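Local coordinates for protein beta-galactosidase/beta-glucuronidase (Faecalibacterium prausnitzii L2-6, PDB 6MVF) that binds flavin mononucleotide and probably hydrolyses beta-glucuronides, as a family 2 glycoside hydrolase of a human gut bacterium, at residues A100-K103 against V108-T111; T110-E113 against I118-A121. All blocks are in the same frame, centred on the assembly; numbering follows the deposited sequence.

Interaction 1. Residues A100-K103 against V108-T111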
loop_
_atom_site.group_PDB
_atom_site.type_symbol
_atom_site.label_atom_id
_atom_site.label_comp_id
_atom_site.label_asym_id
_atom_site.label_seq_id
_atom_site.Cartn_x
_atom_site.Cartn_y
_atom_site.Cartn_z
ATOM N N ALA A 100 -24.304 -29.026 6.472
ATOM C CA ALA A 100 -24.874 -27.705 6.248
ATOM C C ALA A 100 -26.166 -27.758 5.443
ATOM O O ALA A 100 -26.381 -28.659 4.627
ATOM C CB ALA A 100 -23.885 -26.776 5.538
ATOM N N THR A 101 -27.021 -26.758 5.685
ATOM C CA THR A 101 -28.220 -26.502 4.892
ATOM C C THR A 101 -28.287 -25.013 4.600
ATOM O O THR A 101 -28.165 -24.200 5.521
ATOM C CB THR A 101 -29.503 -26.942 5.623
ATOM O OG1 THR A 101 -29.472 -28.356 5.858
ATOM C CG2 THR A 101 -30.720 -26.616 4.776
ATOM N N VAL A 102 -28.481 -24.649 3.334
ATOM C CA VAL A 102 -28.553 -23.248 2.926
ATOM C C VAL A 102 -29.995 -22.921 2.557
ATOM O O VAL A 102 -30.615 -23.624 1.751
ATOM C CB VAL A 102 -27.592 -22.942 1.757
ATOM C CG1 VAL A 102 -27.628 -21.447 1.398
ATOM C CG2 VAL A 102 -26.170 -23.350 2.106
ATOM N N LYS A 103 -30.530 -21.851 3.140
ATOM C CA LYS A 103 -31.860 -21.352 2.804
ATOM C C LYS A 103 -31.769 -19.903 2.355
ATOM O O LYS A 103 -31.091 -19.088 2.994
ATOM C CB LYS A 103 -32.824 -21.446 3.989
ATOM C CG LYS A 103 -33.382 -22.817 4.271
ATOM C CD LYS A 103 -34.088 -22.793 5.618
ATOM C CE LYS A 103 -34.533 -24.177 6.049
ATOM N NZ LYS A 103 -34.275 -24.404 7.497
ATOM N N VAL A 108 -35.104 -24.000 1.070
ATOM C CA VAL A 108 -33.820 -24.701 0.991
ATOM C C VAL A 108 -33.233 -24.527 -0.400
ATOM O O VAL A 108 -33.889 -24.802 -1.410
ATOM C CB VAL A 108 -33.973 -26.196 1.326
ATOM C CG1 VAL A 108 -32.637 -26.903 1.193
ATOM C CG2 VAL A 108 -34.501 -26.403 2.734
ATOM N N ALA A 109 -31.993 -24.048 -0.461
ATOM C CA ALA A 109 -31.252 -23.959 -1.717
ATOM C C ALA A 109 -30.336 -25.151 -1.950
ATOM O O ALA A 109 -30.172 -25.567 -3.098
ATOM C CB ALA A 109 -30.424 -22.669 -1.767
ATOM N N THR A 110 -29.771 -25.729 -0.889
ATOM C CA THR A 110 -28.911 -26.902 -0.995
ATOM C C THR A 110 -28.560 -27.389 0.406
ATOM O O THR A 110 -28.715 -26.659 1.394
ATOM C CB THR A 110 -27.631 -26.596 -1.805
ATOM O OG1 THR A 110 -27.057 -27.823 -2.259
ATOM C CG2 THR A 110 -26.590 -25.823 -0.976
ATOM N N THR A 111 -28.089 -28.640 0.476
ATOM C CA THR A 111 -27.491 -29.218 1.677
ATOM C C THR A 111 -26.153 -29.854 1.323
ATOM O O THR A 111 -25.903 -30.241 0.179
ATOM C CB THR A 111 -28.365 -30.288 2.334
ATOM O OG1 THR A 111 -28.619 -31.332 1.384
ATOM C CG2 THR A 111 -29.671 -29.700 2.831
#
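Thr101 and Thr111 stand side by side and point the same way from two antiparallel strands. They form a non-hydrogen-bonded pair. The methyl of Thr111 does the touching. Its CG2 lies 3.3 Å from OG1 of Thr101 and 3.8 Å from CG2 of Thr101. With chi1 at 58°, OG1 of Thr111 lies between the backbone N and the carbonyl carbon, and CG2 is turned anti to the carbonyl carbon, beside Thr101.

On the other face of the sheet Val102 and Thr110 are a hydrogen-bonded pair, again side by side. They meet methyl to methyl, CG2 of Val102 being 4.0 Å from CG2 of Thr110. Their backbones are joined by a nearly straight bond from Val102 N to Thr110 O (2.8 Å, 178° at the hydrogen). Val102 O accepts Ala109 N at 2.6 Å and, only weakly, Thr110 N at 3.5 Å. Two residues, Ala109 and Thr110, are therefore set against the single Val102, a classic beta bulge that moves the register on by one. The CB of Ala109 lies 4.4 Å from CG1 of Val102.

Beyond the bulge Lys103 pairs with Val108, on the same face as Thr101 and Thr111. Their side chains cross obliquely. The aliphatic part of Lys103 passes Val108, with CE 4.0 Å from CG2 of Val108. Its amino group goes on to a salt bridge with Glu137.

The two segments belong to a beta hairpin, strands 99-104 and 107-113. Strand 131-139 pairs with the far edge of 99-104, and Val102 also packs on its Leu134. Strand 119-122 of another sheet covers the face of Val102 and Thr110 with Phe119 and Ala121. Ala109 rests on Ile123 and Leu126 of a nearby loop.

Interaction 2. Residues T110-E113 against I118-A121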
loop_
_atom_site.group_PDB
_atom_site.type_symbol
_atom_site.label_atom_id
_atom_site.label_comp_id
_atom_site.label_asym_id
_atom_site.label_seq_id
_atom_site.Cartn_x
_atom_site.Cartn_y
_atom_site.Cartn_z
ATOM N N THR A 110 -29.771 -25.729 -0.889
ATOM C CA THR A 110 -28.911 -26.902 -0.995
ATOM C C THR A 110 -28.560 -27.389 0.406
ATOM O O THR A 110 -28.715 -26.659 1.394
ATOM C CB THR A 110 -27.631 -26.596 -1.805
ATOM O OG1 THR A 110 -27.057 -27.823 -2.259
ATOM C CG2 THR A 110 -26.590 -25.823 -0.976
ATOM N N THR A 111 -28.089 -28.640 0.476
ATOM C CA THR A 111 -27.491 -29.218 1.677
ATOM C C THR A 111 -26.153 -29.854 1.323
ATOM O O THR A 111 -25.903 -30.241 0.179
ATOM C CB THR A 111 -28.365 -30.288 2.334
ATOM O OG1 THR A 111 -28.619 -31.332 1.384
ATOM C CG2 THR A 111 -29.671 -29.700 2.831
ATOM N N HIS A 112 -25.291 -29.977 2.322
ATOM C CA HIS A 112 -23.947 -30.446 2.046
ATOM C C HIS A 112 -23.374 -31.147 3.260
ATOM O O HIS A 112 -23.611 -30.744 4.399
ATOM C CB HIS A 112 -23.022 -29.299 1.644
ATOM C CG HIS A 112 -21.650 -29.750 1.267
ATOM N ND1 HIS A 112 -20.621 -29.837 2.176
ATOM C CD2 HIS A 112 -21.138 -30.144 0.078
ATOM C CE1 HIS A 112 -19.529 -30.255 1.560
ATOM N NE2 HIS A 112 -19.817 -30.445 0.286
ATOM N N GLU A 113 -22.585 -32.176 3.003
ATOM C CA GLU A 113 -21.954 -32.949 4.054
ATOM C C GLU A 113 -20.459 -33.025 3.769
ATOM O O GLU A 113 -20.042 -33.092 2.608
ATOM C CB GLU A 113 -22.586 -34.329 4.124
ATOM C CG GLU A 113 -22.133 -35.161 5.270
ATOM C CD GLU A 113 -22.750 -36.549 5.242
ATOM O OE1 GLU A 113 -21.986 -37.540 5.306
ATOM O OE2 GLU A 113 -23.999 -36.641 5.156
ATOM N N ILE A 118 -15.520 -26.781 -0.770
ATOM C CA ILE A 118 -16.400 -25.745 -1.293
ATOM C C ILE A 118 -17.668 -26.398 -1.816
ATOM O O ILE A 118 -17.631 -27.476 -2.429
ATOM C CB ILE A 118 -15.672 -24.957 -2.402
ATOM C CG1 ILE A 118 -14.452 -24.236 -1.845
ATOM C CG2 ILE A 118 -16.583 -23.956 -3.110
ATOM C CD1 ILE A 118 -13.437 -23.881 -2.906
ATOM N N PHE A 119 -18.807 -25.766 -1.567
ATOM C CA PHE A 119 -20.018 -26.173 -2.263
ATOM C C PHE A 119 -20.802 -24.922 -2.635
ATOM O O PHE A 119 -20.690 -23.886 -1.964
ATOM C CB PHE A 119 -20.846 -27.155 -1.430
ATOM C CG PHE A 119 -21.293 -26.608 -0.116
ATOM C CD1 PHE A 119 -20.479 -26.699 1.002
ATOM C CD2 PHE A 119 -22.545 -26.026 0.016
ATOM C CE1 PHE A 119 -20.913 -26.204 2.228
ATOM C CE2 PHE A 119 -22.970 -25.526 1.225
ATOM C CZ PHE A 119 -22.165 -25.613 2.328
ATOM N N ARG A 120 -21.548 -25.015 -3.744
ATOM C CA ARG A 120 -22.279 -23.875 -4.296
ATOM C C ARG A 120 -23.738 -24.239 -4.528
ATOM O O ARG A 120 -24.119 -25.415 -4.538
ATOM C CB ARG A 120 -21.673 -23.376 -5.614
ATOM C CG ARG A 120 -20.205 -23.122 -5.541
ATOM C CD ARG A 120 -19.725 -22.335 -6.733
ATOM N NE ARG A 120 -18.266 -22.286 -6.765
ATOM C CZ ARG A 120 -17.502 -23.104 -7.484
ATOM N NH1 ARG A 120 -18.053 -24.043 -8.263
ATOM N NH2 ARG A 120 -16.186 -22.970 -7.425
ATOM N N ALA A 121 -24.546 -23.199 -4.746
ATOM C CA ALA A 121 -25.978 -23.352 -4.976
ATOM C C ALA A 121 -26.493 -22.215 -5.853
ATOM O O ALA A 121 -26.225 -21.042 -5.570
ATOM C CB ALA A 121 -26.743 -23.388 -3.648
#
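His112 lays its side chain over one face of the Phe119 ring. The two rings form an offset stack, with centroids 4.1 Å apart and planes only 9° from parallel. The offset brings the methylene of His112, not its ring, over the middle of the phenyl. CB of His112 is 3.5 Å from the centroid of the Phe119 ring, almost on the ring normal, a CH-pi contact. The imidazole continues past the phenyl rim, and its CD2 comes to 3.4 Å from CB of Phe119.

CG of His112 is anti to the backbone N (chi1 -176°), which carries the imidazole across the gap. In Phe119, CG between the backbone N and the carbonyl carbon (chi1 60°) sets the ring face against CB of His112. NE2 of His112 hydrogen-bonds Glu380 of helix 368-385, which helps fix how the imidazole is turned.

Thr110 uses its methyl at the edge of the same phenyl, with CG2 4.2 Å from CD2 of Phe119. The same CG2 of Thr110 is 3.6 Å from CB of Ala121. Replacing Phe119 by alanine is likely to leave the imidazole of His112 without its stacking partner and the methyl of Thr110 without the phenyl edge.

The strand segments run antiparallel with axes 7.8 Å apart and face each other mainly through side chains. The CB of Arg120 points away; its guanidinium forms a salt bridge with Glu92, and the nearest side-chain atom lies about 7 Å from the bound FMN. Such face-to-face packing of two sheets is characteristic of a beta sandwich, here in the family 2 sugar-binding domain.

In the fold
The two contacts are neighbours, with centres about 7 Å apart, and they share Thr110 and Thr111. Along the chain, strands 99-104, 107-113 and 119-122 follow in order. Interaction 1 pairs the first two within a six-stranded antiparallel sheet, where 107-113 is an outermost strand. Interaction 2 packs that edge strand against 119-122, an outermost strand of a four-stranded sheet. Phe119 ties them together, its CZ lying 3.8 Å from CB of Ala100. All segments fall in the sugar-binding range of family 2. Interaction 1 lies away from the flavin site. Interaction 2 borders the helix 368-385, which carries the FMN-binding Lys379, so this corner of the sandwich meets the TIM barrel.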